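Local atomic coordinates of leucine aminopeptidase (Legionella pneumophila, PDB entry 5GNE), a protein that probably acts as a zinc-dependent aminopeptidase of the M28 family, removing residues from the N-terminus of peptides. Residues Gly201-Ser206 with Asp338-Val343. Sequence-based numbering, arbitrary orientation.
Sequences GADDDS and DDNPYV. With ZN (zinc ion), chain D.
Asp203 and Asn340 meet through a single hydrogen bond, ND2 of Asn340 donating an N-H to OD2 of Asp203 over 2.7 Å. The bond is nearly straight, 165° at the hydrogen. OD2 lies in the plane of the amide, whereas ND2 meets OD2 on its anti side, 25° out of the carboxylate plane; the two side chains run past each other in opposite directions. Followed outward, the Asp203 side chain leaves the start of helix 202-221 with CB 3.1 Å from ND2 of Asn340. CG stands anti to the backbone N (chi1 -171°), and from there the carboxylate reaches the amide of Asn340. At its end the oxygens part company: OD2 takes the Asn340 amide, with CG1 of Val343 more loosely placed, 4.4 Å from OD2, while OD1 accepts from the backbone N of Gly269. The amide is held from the other end as well, since OD1 of Asn340 accepts from N of Tyr342 at 2.8 Å, an Asx turn overlying the type I beta turn Asn340-Val343. That second bond fixes which end of the amide faces Asp203. Beside this pair, Val343 crosses Asp204 at about a right angle, its CG1 4.2 Å from CB and its CB 4.2 Å from OD2 of Asp204. The Asp204 carboxylate serves the metals: its OD1 binds a zinc ion that His191 and Asp266 also hold, and Asp204 is shared with a second zinc ion, bound by Glu239 and by His344, the residue directly after Val343. The carboxylate of Asp348 accepts from the backbone N of Asp203 through OD1 and from that of Asp204 through OD2. The Asn340-Asp203 bond joins the loop that leads into the zinc ligand His344 to the helix start that carries the bridging Asp204, beside the two-zinc centre characteristic of M28 aminopeptidases.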
ATOM      1  N   GLY A 201       0.181   4.132  14.824  1.00 66.42           N
ATOM      2  CA  GLY A 201       0.179   3.387  13.577  1.00 58.21           C
ATOM      3  C   GLY A 201       1.593   3.052  13.170  1.00 61.11           C
ATOM      4  O   GLY A 201       1.962   3.164  12.003  1.00 62.09           O
ATOM      5  N   ALA A 202       2.391   2.640  14.148  1.00 52.42           N
ATOM      6  CA  ALA A 202       3.792   2.392  13.906  1.00 53.40           C
ATOM      7  C   ALA A 202       4.013   1.285  12.877  1.00 55.41           C
ATOM      8  O   ALA A 202       4.586   1.536  11.821  1.00 63.65           O
ATOM      9  CB  ALA A 202       4.485   2.052  15.199  1.00 52.80           C
ATOM     10  N   ASP A 203       3.587   0.063  13.187  1.00 57.47           N
ATOM     11  CA  ASP A 203       3.674  -1.016  12.210  1.00 46.98           C
ATOM     12  C   ASP A 203       2.662  -0.800  11.092  1.00 50.47           C
ATOM     13  O   ASP A 203       2.980  -0.993   9.933  1.00 49.32           O
ATOM     14  CB  ASP A 203       3.409  -2.370  12.841  1.00 44.99           C
ATOM     15  CG  ASP A 203       3.708  -3.518  11.900  1.00 51.16           C
ATOM     16  OD1 ASP A 203       4.693  -3.387  11.144  1.00 60.43           O
ATOM     17  OD2 ASP A 203       2.976  -4.547  11.905  1.00 54.50           O
ATOM     18  N   ASP A 204       1.440  -0.389  11.435  1.00 59.97           N
ATOM     19  CA  ASP A 204       0.440  -0.151  10.406  1.00 53.70           C
ATOM     20  C   ASP A 204       0.769   1.127   9.687  1.00 65.79           C
ATOM     21  O   ASP A 204       0.177   2.187   9.880  1.00 59.08           O
ATOM     22  CB  ASP A 204      -0.980  -0.129  10.918  1.00 60.67           C
ATOM     23  CG  ASP A 204      -1.946  -0.551   9.841  1.00 58.41           C
ATOM     24  OD1 ASP A 204      -1.506  -0.578   8.679  1.00 77.25           O
ATOM     25  OD2 ASP A 204      -3.120  -0.860  10.112  1.00 62.59           O
ATOM     26  N   ASP A 205       1.865   0.921   8.973  1.00 73.57           N
ATOM     27  CA  ASP A 205       2.481   1.619   7.884  1.00 53.00           C
ATOM     28  C   ASP A 205       3.193   2.914   8.022  1.00 53.26           C
ATOM     29  O   ASP A 205       3.528   3.526   7.011  1.00 65.22           O
ATOM     30  CB  ASP A 205       1.508   1.676   6.743  1.00 56.37           C
ATOM     31  CG  ASP A 205       1.939   0.711   5.672  1.00 53.32           C
ATOM     32  OD1 ASP A 205       2.784  -0.148   6.042  1.00 40.82           O
ATOM     33  OD2 ASP A 205       1.527   0.821   4.509  1.00 59.69           O
ATOM     34  N   SER A 206       3.541   3.287   9.239  1.00 47.04           N
ATOM     35  CA  SER A 206       4.728   4.110   9.332  1.00 42.20           C
ATOM     36  C   SER A 206       5.854   3.245   8.752  1.00 44.84           C
ATOM     37  O   SER A 206       6.641   3.695   7.910  1.00 39.86           O
ATOM     38  CB  SER A 206       5.053   4.498  10.770  1.00 46.67           C
ATOM     39  OG  SER A 206       6.158   5.381  10.785  1.00 50.58           O
ATOM     40  N   ASP A 338      -0.132 -15.672  13.356  1.00102.58           N
ATOM     41  CA  ASP A 338       0.592 -15.003  14.418  1.00 95.93           C
ATOM     42  C   ASP A 338       0.796 -13.561  13.931  1.00 91.63           C
ATOM     43  O   ASP A 338       1.765 -13.234  13.236  1.00 77.24           O
ATOM     44  CB  ASP A 338       1.896 -15.698  14.760  1.00 97.04           C
ATOM     45  CG  ASP A 338       2.307 -15.449  16.202  1.00105.43           C
ATOM     46  OD1 ASP A 338       1.394 -15.231  17.038  1.00112.11           O
ATOM     47  OD2 ASP A 338       3.512 -15.548  16.527  1.00108.71           O
ATOM     48  N   ASP A 339      -0.164 -12.721  14.328  1.00 97.17           N
ATOM     49  CA  ASP A 339      -0.378 -11.354  13.858  1.00 92.26           C
ATOM     50  C   ASP A 339       0.309 -10.282  14.647  1.00 94.27           C
ATOM     51  O   ASP A 339       0.987 -10.537  15.636  1.00104.66           O
ATOM     52  CB  ASP A 339      -1.865 -11.004  13.935  1.00102.26           C
ATOM     53  CG  ASP A 339      -2.680 -11.705  12.907  1.00114.98           C
ATOM     54  OD1 ASP A 339      -2.078 -12.189  11.932  1.00120.27           O
ATOM     55  OD2 ASP A 339      -3.913 -11.810  13.099  1.00117.09           O
ATOM     56  N   ASN A 340       0.141  -9.060  14.162  1.00 86.14           N
ATOM     57  CA  ASN A 340       0.362  -7.897  14.988  1.00 72.34           C
ATOM     58  C   ASN A 340      -0.962  -7.633  15.716  1.00 72.95           C
ATOM     59  O   ASN A 340      -1.901  -7.125  15.120  1.00 74.91           O
ATOM     60  CB  ASN A 340       0.811  -6.707  14.151  1.00 69.87           C
ATOM     61  CG  ASN A 340       1.140  -5.497  14.990  1.00 75.70           C
ATOM     62  OD1 ASN A 340       0.750  -5.395  16.153  1.00 87.38           O
ATOM     63  ND2 ASN A 340       1.913  -4.595  14.422  1.00 74.45           N
ATOM     64  N   PRO A 341      -1.045  -7.992  17.007  1.00 77.84           N
ATOM     65  CA  PRO A 341      -2.289  -7.768  17.757  1.00 65.99           C
ATOM     66  C   PRO A 341      -2.550  -6.300  18.050  1.00 67.05           C
ATOM     67  O   PRO A 341      -3.635  -5.974  18.514  1.00 72.21           O
ATOM     68  CB  PRO A 341      -2.055  -8.536  19.062  1.00 69.75           C
ATOM     69  CG  PRO A 341      -0.570  -8.484  19.252  1.00 73.03           C
ATOM     70  CD  PRO A 341       0.015  -8.573  17.857  1.00 73.15           C
ATOM     71  N   TYR A 342      -1.583  -5.427  17.782  1.00 68.26           N
ATOM     72  CA  TYR A 342      -1.717  -4.030  18.180  1.00 67.13           C
ATOM     73  C   TYR A 342      -2.206  -3.084  17.078  1.00 64.75           C
ATOM     74  O   TYR A 342      -2.523  -1.926  17.368  1.00 63.90           O
ATOM     75  CB  TYR A 342      -0.379  -3.504  18.709  1.00 69.47           C
ATOM     76  CG  TYR A 342       0.327  -4.398  19.712  1.00 82.74           C
ATOM     77  CD1 TYR A 342      -0.041  -4.409  21.054  1.00 90.84           C
ATOM     78  CD2 TYR A 342       1.389  -5.202  19.322  1.00 85.49           C
ATOM     79  CE1 TYR A 342       0.624  -5.218  21.977  1.00 88.72           C
ATOM     80  CE2 TYR A 342       2.053  -6.010  20.231  1.00 87.86           C
ATOM     81  CZ  TYR A 342       1.669  -6.018  21.559  1.00 87.69           C
ATOM     82  OH  TYR A 342       2.347  -6.822  22.460  1.00 92.26           O
ATOM     83  N   VAL A 343      -2.285  -3.558  15.831  1.00 59.32           N
ATOM     84  CA  VAL A 343      -2.705  -2.683  14.734  1.00 59.97           C
ATOM     85  C   VAL A 343      -4.087  -2.090  14.991  1.00 60.78           C
ATOM     86  O   VAL A 343      -4.958  -2.747  15.542  1.00 57.82           O
ATOM     87  CB  VAL A 343      -2.695  -3.417  13.372  1.00 58.35           C
ATOM     88  CG1 VAL A 343      -1.257  -3.755  12.968  1.00 53.65           C
ATOM     89  CG2 VAL A 343      -3.561  -4.677  13.430  1.00 47.20           C
TER
HETATM   90 ZN    ZN D 402      -2.176  -1.224   6.630  1.00 86.19          ZN